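Long-range contact in TarM (Staphylococcus aureus subsp. aureus 21178, PDB 4X7R), which is a glycosyltransferase of the GT-B fold, with two parallel-sheet domains and a large antiparallel sheet inserted in the first: residues A[201-213]-A[230-242]. The protein carries 1 engineered substitution. Residues are numbered along the deposited sequence; the frame is centred on the assembly and turned at random.
With SUS (2-deoxy-3,6-di-O-sulfo-2-(sulfoamino)-alpha-D-glucopyranose), chain C; IDS (2-O-sulfo-alpha-L-idopyranuronic acid), chain B; ZDO (methyl 2-deoxy-6-O-sulfo-2-(sulfoamino)-alpha-D-glucopyranoside), chain D.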
loop_
_atom_site.group_PDB
_atom_site.type_symbol
_atom_site.label_atom_id
_atom_site.label_comp_id
_atom_site.label_asym_id
_atom_site.label_seq_id
_atom_site.Cartn_x
_atom_site.Cartn_y
_atom_site.Cartn_z
ATOM N N LYS A 201 -14.680 -22.753 2.557
ATOM C CA LYS A 201 -15.516 -22.475 1.369
ATOM C C LYS A 201 -14.943 -21.464 0.402
ATOM O O LYS A 201 -15.251 -21.512 -0.783
ATOM C CB LYS A 201 -16.987 -22.171 1.736
ATOM C CG LYS A 201 -17.238 -20.824 2.398
ATOM C CD LYS A 201 -18.680 -20.710 2.872
ATOM C CE LYS A 201 -18.775 -21.008 4.347
ATOM N NZ LYS A 201 -20.190 -21.178 4.789
ATOM N N ASN A 202 -14.104 -20.545 0.907
ATOM C CA ASN A 202 -13.466 -19.482 0.117
ATOM C C ASN A 202 -12.327 -18.850 0.933
ATOM O O ASN A 202 -12.082 -19.270 2.056
ATOM C CB ASN A 202 -14.512 -18.428 -0.369
ATOM C CG ASN A 202 -15.362 -17.840 0.742
ATOM O OD1 ASN A 202 -14.994 -17.827 1.920
ATOM N ND2 ASN A 202 -16.554 -17.398 0.408
ATOM N N ASN A 203 -11.615 -17.884 0.353
ATOM C CA ASN A 203 -10.484 -17.185 0.985
ATOM C C ASN A 203 -10.864 -16.416 2.262
ATOM O O ASN A 203 -10.096 -16.409 3.224
ATOM C CB ASN A 203 -9.805 -16.244 -0.014
ATOM C CG ASN A 203 -8.495 -15.736 0.465
ATOM O OD1 ASN A 203 -7.571 -16.505 0.758
ATOM N ND2 ASN A 203 -8.411 -14.445 0.662
ATOM N N LEU A 204 -12.046 -15.790 2.283
ATOM C CA LEU A 204 -12.508 -15.044 3.462
ATOM C C LEU A 204 -12.644 -16.006 4.634
ATOM O O LEU A 204 -12.134 -15.702 5.693
ATOM C CB LEU A 204 -13.833 -14.309 3.141
ATOM C CG LEU A 204 -14.647 -13.719 4.288
ATOM C CD1 LEU A 204 -13.892 -12.553 4.972
ATOM C CD2 LEU A 204 -16.014 -13.253 3.775
ATOM N N ALA A 205 -13.259 -17.194 4.422
ATOM C CA ALA A 205 -13.383 -18.246 5.450
ATOM C C ALA A 205 -12.002 -18.667 5.965
ATOM O O ALA A 205 -11.842 -18.835 7.171
ATOM C CB ALA A 205 -14.119 -19.475 4.896
ATOM N N LEU A 206 -11.023 -18.862 5.063
ATOM C CA LEU A 206 -9.653 -19.245 5.443
ATOM C C LEU A 206 -9.054 -18.135 6.328
ATOM O O LEU A 206 -8.547 -18.414 7.424
ATOM C CB LEU A 206 -8.783 -19.452 4.168
ATOM C CG LEU A 206 -7.266 -19.667 4.399
ATOM C CD1 LEU A 206 -6.992 -21.034 4.929
ATOM C CD2 LEU A 206 -6.450 -19.420 3.133
ATOM N N CYS A 207 -9.153 -16.861 5.860
ATOM C CA CYS A 207 -8.630 -15.695 6.600
ATOM C C CYS A 207 -9.292 -15.464 7.928
ATOM O O CYS A 207 -8.608 -15.136 8.885
ATOM C CB CYS A 207 -8.654 -14.455 5.726
ATOM S SG CYS A 207 -7.528 -14.563 4.322
ATOM N N VAL A 208 -10.598 -15.739 8.025
ATOM C CA VAL A 208 -11.323 -15.629 9.297
ATOM C C VAL A 208 -10.799 -16.690 10.278
ATOM O O VAL A 208 -10.525 -16.372 11.435
ATOM C CB VAL A 208 -12.859 -15.699 9.091
ATOM C CG1 VAL A 208 -13.590 -16.004 10.403
ATOM C CG2 VAL A 208 -13.376 -14.413 8.451
ATOM N N TYR A 209 -10.620 -17.945 9.798
ATOM C CA TYR A 209 -10.087 -19.032 10.623
ATOM C C TYR A 209 -8.705 -18.647 11.131
ATOM O O TYR A 209 -8.432 -18.778 12.321
ATOM C CB TYR A 209 -10.022 -20.338 9.811
ATOM C CG TYR A 209 -9.225 -21.444 10.480
ATOM C CD1 TYR A 209 -9.789 -22.231 11.484
ATOM C CD2 TYR A 209 -7.930 -21.755 10.058
ATOM C CE1 TYR A 209 -9.074 -23.284 12.065
ATOM C CE2 TYR A 209 -7.196 -22.777 10.657
ATOM C CZ TYR A 209 -7.774 -23.546 11.652
ATOM O OH TYR A 209 -7.021 -24.533 12.247
ATOM N N TYR A 210 -7.846 -18.175 10.220
ATOM C CA TYR A 210 -6.470 -17.773 10.501
ATOM C C TYR A 210 -6.376 -16.755 11.648
ATOM O O TYR A 210 -5.604 -16.966 12.586
ATOM C CB TYR A 210 -5.798 -17.255 9.207
ATOM C CG TYR A 210 -4.499 -16.521 9.457
ATOM C CD1 TYR A 210 -3.413 -17.164 10.048
ATOM C CD2 TYR A 210 -4.339 -15.195 9.065
ATOM C CE1 TYR A 210 -2.213 -16.501 10.272
ATOM C CE2 TYR A 210 -3.133 -14.524 9.274
ATOM C CZ TYR A 210 -2.074 -15.187 9.872
ATOM O OH TYR A 210 -0.870 -14.573 10.048
ATOM N N LEU A 211 -7.209 -15.684 11.594
ATOM C CA LEU A 211 -7.274 -14.652 12.637
ATOM C C LEU A 211 -7.720 -15.222 13.976
ATOM O O LEU A 211 -7.272 -14.745 15.002
ATOM C CB LEU A 211 -8.211 -13.508 12.229
ATOM C CG LEU A 211 -7.738 -12.639 11.064
ATOM C CD1 LEU A 211 -8.841 -11.674 10.643
ATOM C CD2 LEU A 211 -6.438 -11.881 11.428
ATOM N N GLU A 212 -8.618 -16.219 13.967
ATOM C CA GLU A 212 -9.105 -16.859 15.196
ATOM C C GLU A 212 -7.998 -17.729 15.802
ATOM O O GLU A 212 -7.919 -17.840 17.019
ATOM C CB GLU A 212 -10.365 -17.687 14.916
ATOM C CG GLU A 212 -11.575 -16.830 14.588
ATOM C CD GLU A 212 -12.732 -17.541 13.920
ATOM O OE1 GLU A 212 -12.560 -18.694 13.457
ATOM O OE2 GLU A 212 -13.812 -16.922 13.821
ATOM N N LYS A 213 -7.123 -18.297 14.950
ATOM C CA LYS A 213 -5.952 -19.104 15.336
ATOM C C LYS A 213 -4.799 -18.182 15.822
ATOM O O LYS A 213 -4.194 -18.423 16.866
ATOM C CB LYS A 213 -5.496 -19.973 14.131
ATOM C CG LYS A 213 -5.387 -21.460 14.416
ATOM C CD LYS A 213 -6.675 -22.106 14.926
ATOM C CE LYS A 213 -6.383 -23.445 15.583
ATOM N NZ LYS A 213 -5.674 -23.322 16.899
ATOM N N SER A 230 -10.287 -5.382 3.582
ATOM C CA SER A 230 -10.004 -6.435 4.563
ATOM C C SER A 230 -10.960 -6.454 5.746
ATOM O O SER A 230 -10.905 -7.395 6.534
ATOM C CB SER A 230 -8.568 -6.330 5.076
ATOM O OG SER A 230 -7.747 -7.000 4.135
ATOM N N PHE A 231 -11.832 -5.430 5.881
ATOM C CA PHE A 231 -12.758 -5.335 7.017
ATOM C C PHE A 231 -13.582 -6.598 7.274
ATOM O O PHE A 231 -13.630 -6.987 8.445
ATOM C CB PHE A 231 -13.628 -4.068 6.966
ATOM C CG PHE A 231 -14.513 -3.856 8.168
ATOM C CD1 PHE A 231 -14.032 -3.215 9.302
ATOM C CD2 PHE A 231 -15.851 -4.249 8.147
ATOM C CE1 PHE A 231 -14.872 -2.976 10.393
ATOM C CE2 PHE A 231 -16.687 -4.014 9.241
ATOM C CZ PHE A 231 -16.191 -3.393 10.358
ATOM N N PRO A 232 -14.187 -7.269 6.249
ATOM C CA PRO A 232 -14.934 -8.526 6.530
ATOM C C PRO A 232 -14.126 -9.632 7.208
ATOM O O PRO A 232 -14.703 -10.374 7.986
ATOM C CB PRO A 232 -15.437 -8.974 5.148
ATOM C CG PRO A 232 -15.473 -7.687 4.325
ATOM C CD PRO A 232 -14.259 -6.929 4.804
ATOM N N LYS A 233 -12.806 -9.724 6.965
ATOM C CA LYS A 233 -11.961 -10.737 7.643
ATOM C C LYS A 233 -11.984 -10.555 9.137
ATOM O O LYS A 233 -12.190 -11.540 9.855
ATOM C CB LYS A 233 -10.527 -10.751 7.112
ATOM C CG LYS A 233 -10.476 -11.068 5.628
ATOM C CD LYS A 233 -9.131 -10.776 5.058
ATOM C CE LYS A 233 -9.045 -11.291 3.651
ATOM N NZ LYS A 233 -9.332 -10.225 2.665
ATOM N N MET A 234 -11.835 -9.286 9.610
ATOM C CA MET A 234 -11.871 -8.965 11.031
ATOM C C MET A 234 -13.312 -9.065 11.538
ATOM O O MET A 234 -13.551 -9.666 12.586
ATOM C CB MET A 234 -11.321 -7.536 11.304
ATOM C CG MET A 234 -11.391 -7.111 12.797
ATOM S SD MET A 234 -11.005 -5.371 13.086
ATOM C CE MET A 234 -12.442 -4.561 12.340
ATOM N N PHE A 235 -14.246 -8.417 10.832
ATOM C CA PHE A 235 -15.652 -8.368 11.220
ATOM C C PHE A 235 -16.288 -9.762 11.458
ATOM O O PHE A 235 -16.968 -9.946 12.459
ATOM C CB PHE A 235 -16.475 -7.543 10.212
ATOM C CG PHE A 235 -17.859 -7.173 10.710
ATOM C CD1 PHE A 235 -18.023 -6.362 11.834
ATOM C CD2 PHE A 235 -18.996 -7.621 10.051
ATOM C CE1 PHE A 235 -19.301 -6.030 12.303
ATOM C CE2 PHE A 235 -20.276 -7.261 10.503
ATOM C CZ PHE A 235 -20.418 -6.468 11.627
ATOM N N ASN A 236 -16.048 -10.724 10.556
ATOM C CA ASN A 236 -16.629 -12.074 10.629
ATOM C C ASN A 236 -16.008 -13.032 11.669
ATOM O O ASN A 236 -16.531 -14.138 11.830
ATOM C CB ASN A 236 -16.633 -12.728 9.248
ATOM C CG ASN A 236 -17.447 -12.006 8.202
ATOM O OD1 ASN A 236 -18.293 -11.170 8.486
ATOM N ND2 ASN A 236 -17.205 -12.315 6.952
ATOM N N THR A 237 -14.897 -12.659 12.348
ATOM C CA THR A 237 -14.320 -13.591 13.345
ATOM C C THR A 237 -15.298 -13.801 14.516
ATOM O O THR A 237 -16.136 -12.942 14.780
ATOM C CB THR A 237 -12.928 -13.185 13.859
ATOM O OG1 THR A 237 -13.067 -12.142 14.813
ATOM C CG2 THR A 237 -11.949 -12.815 12.776
ATOM N N ASN A 238 -15.181 -14.943 15.197
ATOM C CA ASN A 238 -16.034 -15.323 16.314
ATOM C C ASN A 238 -15.610 -14.746 17.677
ATOM O O ASN A 238 -16.243 -15.089 18.674
ATOM C CB ASN A 238 -16.110 -16.854 16.381
ATOM C CG ASN A 238 -14.815 -17.549 16.800
ATOM O OD1 ASN A 238 -13.761 -16.939 17.031
ATOM N ND2 ASN A 238 -14.868 -18.859 16.911
ATOM N N HIS A 239 -14.533 -13.911 17.731
ATOM C CA HIS A 239 -13.999 -13.315 18.976
ATOM C C HIS A 239 -15.098 -12.637 19.767
ATOM O O HIS A 239 -15.865 -11.859 19.206
ATOM C CB HIS A 239 -12.858 -12.301 18.708
ATOM C CG HIS A 239 -11.620 -12.893 18.106
ATOM N ND1 HIS A 239 -11.404 -12.869 16.733
ATOM C CD2 HIS A 239 -10.540 -13.447 18.704
ATOM C CE1 HIS A 239 -10.228 -13.454 16.538
ATOM N NE2 HIS A 239 -9.676 -13.832 17.691
ATOM N N LYS A 240 -15.182 -12.946 21.064
ATOM C CA LYS A 240 -16.187 -12.377 21.966
ATOM C C LYS A 240 -15.576 -11.297 22.865
ATOM O O LYS A 240 -16.306 -10.438 23.369
ATOM C CB LYS A 240 -16.818 -13.488 22.827
ATOM C CG LYS A 240 -17.622 -14.505 22.015
ATOM C CD LYS A 240 -17.923 -15.758 22.822
ATOM C CE LYS A 240 -18.484 -16.878 21.969
ATOM N NZ LYS A 240 -17.454 -17.497 21.079
ATOM N N ASN A 241 -14.244 -11.339 23.072
ATOM C CA ASN A 241 -13.551 -10.394 23.957
ATOM C C ASN A 241 -12.581 -9.484 23.243
ATOM O O ASN A 241 -12.425 -8.341 23.659
ATOM C CB ASN A 241 -12.799 -11.155 25.046
ATOM C CG ASN A 241 -13.656 -12.107 25.809
ATOM O OD1 ASN A 241 -14.721 -11.738 26.323
ATOM N ND2 ASN A 241 -13.191 -13.347 25.893
ATOM N N ALA A 242 -11.870 -10.004 22.226
ATOM C CA ALA A 242 -10.904 -9.218 21.469
ATOM C C ALA A 242 -11.574 -7.973 20.897
ATOM O O ALA A 242 -12.745 -8.031 20.526
ATOM C CB ALA A 242 -10.293 -10.051 20.367
HETATM N N2 SUS C . -8.320 -9.614 -0.844
HETATM C C1 SUS C . -8.178 -9.357 -3.289
HETATM S S1 SUS C . -7.181 -10.825 -0.254
HETATM C C2 SUS C . -7.698 -8.850 -1.941
HETATM S S2 SUS C . -4.774 -6.031 -6.177
HETATM C C3 SUS C . -7.990 -7.340 -1.809
HETATM O O3 SUS C . -7.445 -6.820 -0.578
HETATM S S3 SUS C . -8.408 -6.316 0.495
HETATM C C4 SUS C . -7.462 -6.528 -2.999
HETATM O O4 SUS C . -8.013 -5.234 -2.848
HETATM C C5 SUS C . -7.917 -7.183 -4.352
HETATM O O5 SUS C . -7.552 -8.596 -4.355
HETATM C C6 SUS C . -7.215 -6.616 -5.584
HETATM O O6 SUS C . -5.824 -6.805 -5.399
HETATM O O1S SUS C . -6.010 -10.118 0.423
HETATM O O2S SUS C . -7.953 -11.703 0.719
HETATM O O3S SUS C . -6.650 -11.666 -1.414
HETATM O O4S SUS C . -3.411 -6.311 -5.537
HETATM O O5S SUS C . -4.803 -6.497 -7.634
HETATM O O6S SUS C . -5.067 -4.528 -6.103
HETATM O O7S SUS C . -9.263 -5.241 -0.146
HETATM O O8S SUS C . -7.654 -5.716 1.683
HETATM O O9S SUS C . -9.298 -7.453 0.985
HETATM C C1 IDS B . -12.811 -10.780 -3.232
HETATM C C2 IDS B . -11.563 -11.606 -2.846
HETATM C C3 IDS B . -10.407 -11.463 -3.903
HETATM C C4 IDS B . -10.193 -10.014 -4.363
HETATM C C5 IDS B . -11.541 -9.351 -4.758
HETATM C C6 IDS B . -11.367 -7.884 -5.172
HETATM O O2 IDS B . -11.122 -11.221 -1.515
HETATM O O3 IDS B . -10.646 -12.270 -5.069
HETATM O O4 IDS B . -9.617 -9.265 -3.297
HETATM O O5 IDS B . -12.433 -9.429 -3.614
HETATM O O6A IDS B . -11.923 -7.026 -4.443
HETATM O O6B IDS B . -10.676 -7.650 -6.192
HETATM S S IDS B . -11.577 -11.965 -0.248
HETATM O O1S IDS B . -13.086 -12.236 -0.208
HETATM O O2S IDS B . -10.821 -13.287 -0.176
HETATM O O3S IDS B . -11.255 -11.112 0.980
HETATM C C1 ZDO D . -17.426 -11.899 -5.811
HETATM C C1M ZDO D . -18.352 -14.094 -5.898
HETATM C C2 ZDO D . -16.458 -10.932 -6.535
HETATM C C3 ZDO D . -15.035 -11.123 -6.039
HETATM C C4 ZDO D . -14.904 -11.057 -4.490
HETATM C C5 ZDO D . -15.975 -11.983 -3.829
HETATM C C6 ZDO D . -16.043 -11.805 -2.296
HETATM O O1 ZDO D . -17.230 -13.268 -6.245
HETATM N N2 ZDO D . -16.492 -11.104 -7.993
HETATM S S2 ZDO D . -17.602 -9.987 -8.773
HETATM O OSA ZDO D . -18.964 -10.092 -8.074
HETATM O OSB ZDO D . -17.649 -10.395 -10.255
HETATM O OSC ZDO D . -17.075 -8.554 -8.643
HETATM O O3 ZDO D . -14.200 -10.152 -6.681
HETATM O O4 ZDO D . -13.580 -11.538 -4.186
HETATM O O5 ZDO D . -17.304 -11.693 -4.374
HETATM O O6 ZDO D . -17.155 -12.541 -1.749
HETATM S S6 ZDO D . -17.073 -14.025 -1.329
HETATM O OS1 ZDO D . -18.499 -14.593 -1.258
HETATM O OS2 ZDO D . -16.430 -14.123 0.059
HETATM O OS3 ZDO D . -16.264 -14.856 -2.344
#
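Lys233 packs as a knob into a hole formed by Asn203, Leu204, Cys207 and Leu211. This joins two helices, 203-213 and 231-235, of the N-terminal Rossmann-like domain of a GT-B fold. The short helical axes cross at -50° and approach to 8.7 Å. The tight part is largely apolar, made by the lysine's methylenes. Lys233 CG lies 3.8 Å from Leu204 CD1, and its CE passes Cys207 SG at 3.7 Å. The chain runs extended as far as CE and then bends at chi4 (96°). NZ thereby reaches an N-sulfo oxygen, SUS O2S, and a 2-O-sulfate oxygen, IDS O3S, with a hydrogen bond to each. Asn203 ND2 donates to IDS O2S beside it, so both segments grip the sulfated glycan from one end of the contact. The lysine's charge probably offsets that of both sulfo groups. Leu211 CD1 and Val208 CG2 press on the carbonyl of Lys233. Farther along the chain, buried Thr237 OG1 and His239 ND1 share a hydrogen bond. The looser, solvent side holds exposed Asn236 and Asn238. Asn236 reaches across Leu204 with ND2 3.5 Å from CD2. The carboxylate of Glu212 stacks on the Asn238 amide, their planes 28° apart. Asn238 N donates to the anti side of Glu212 OE2 at 2.8 Å.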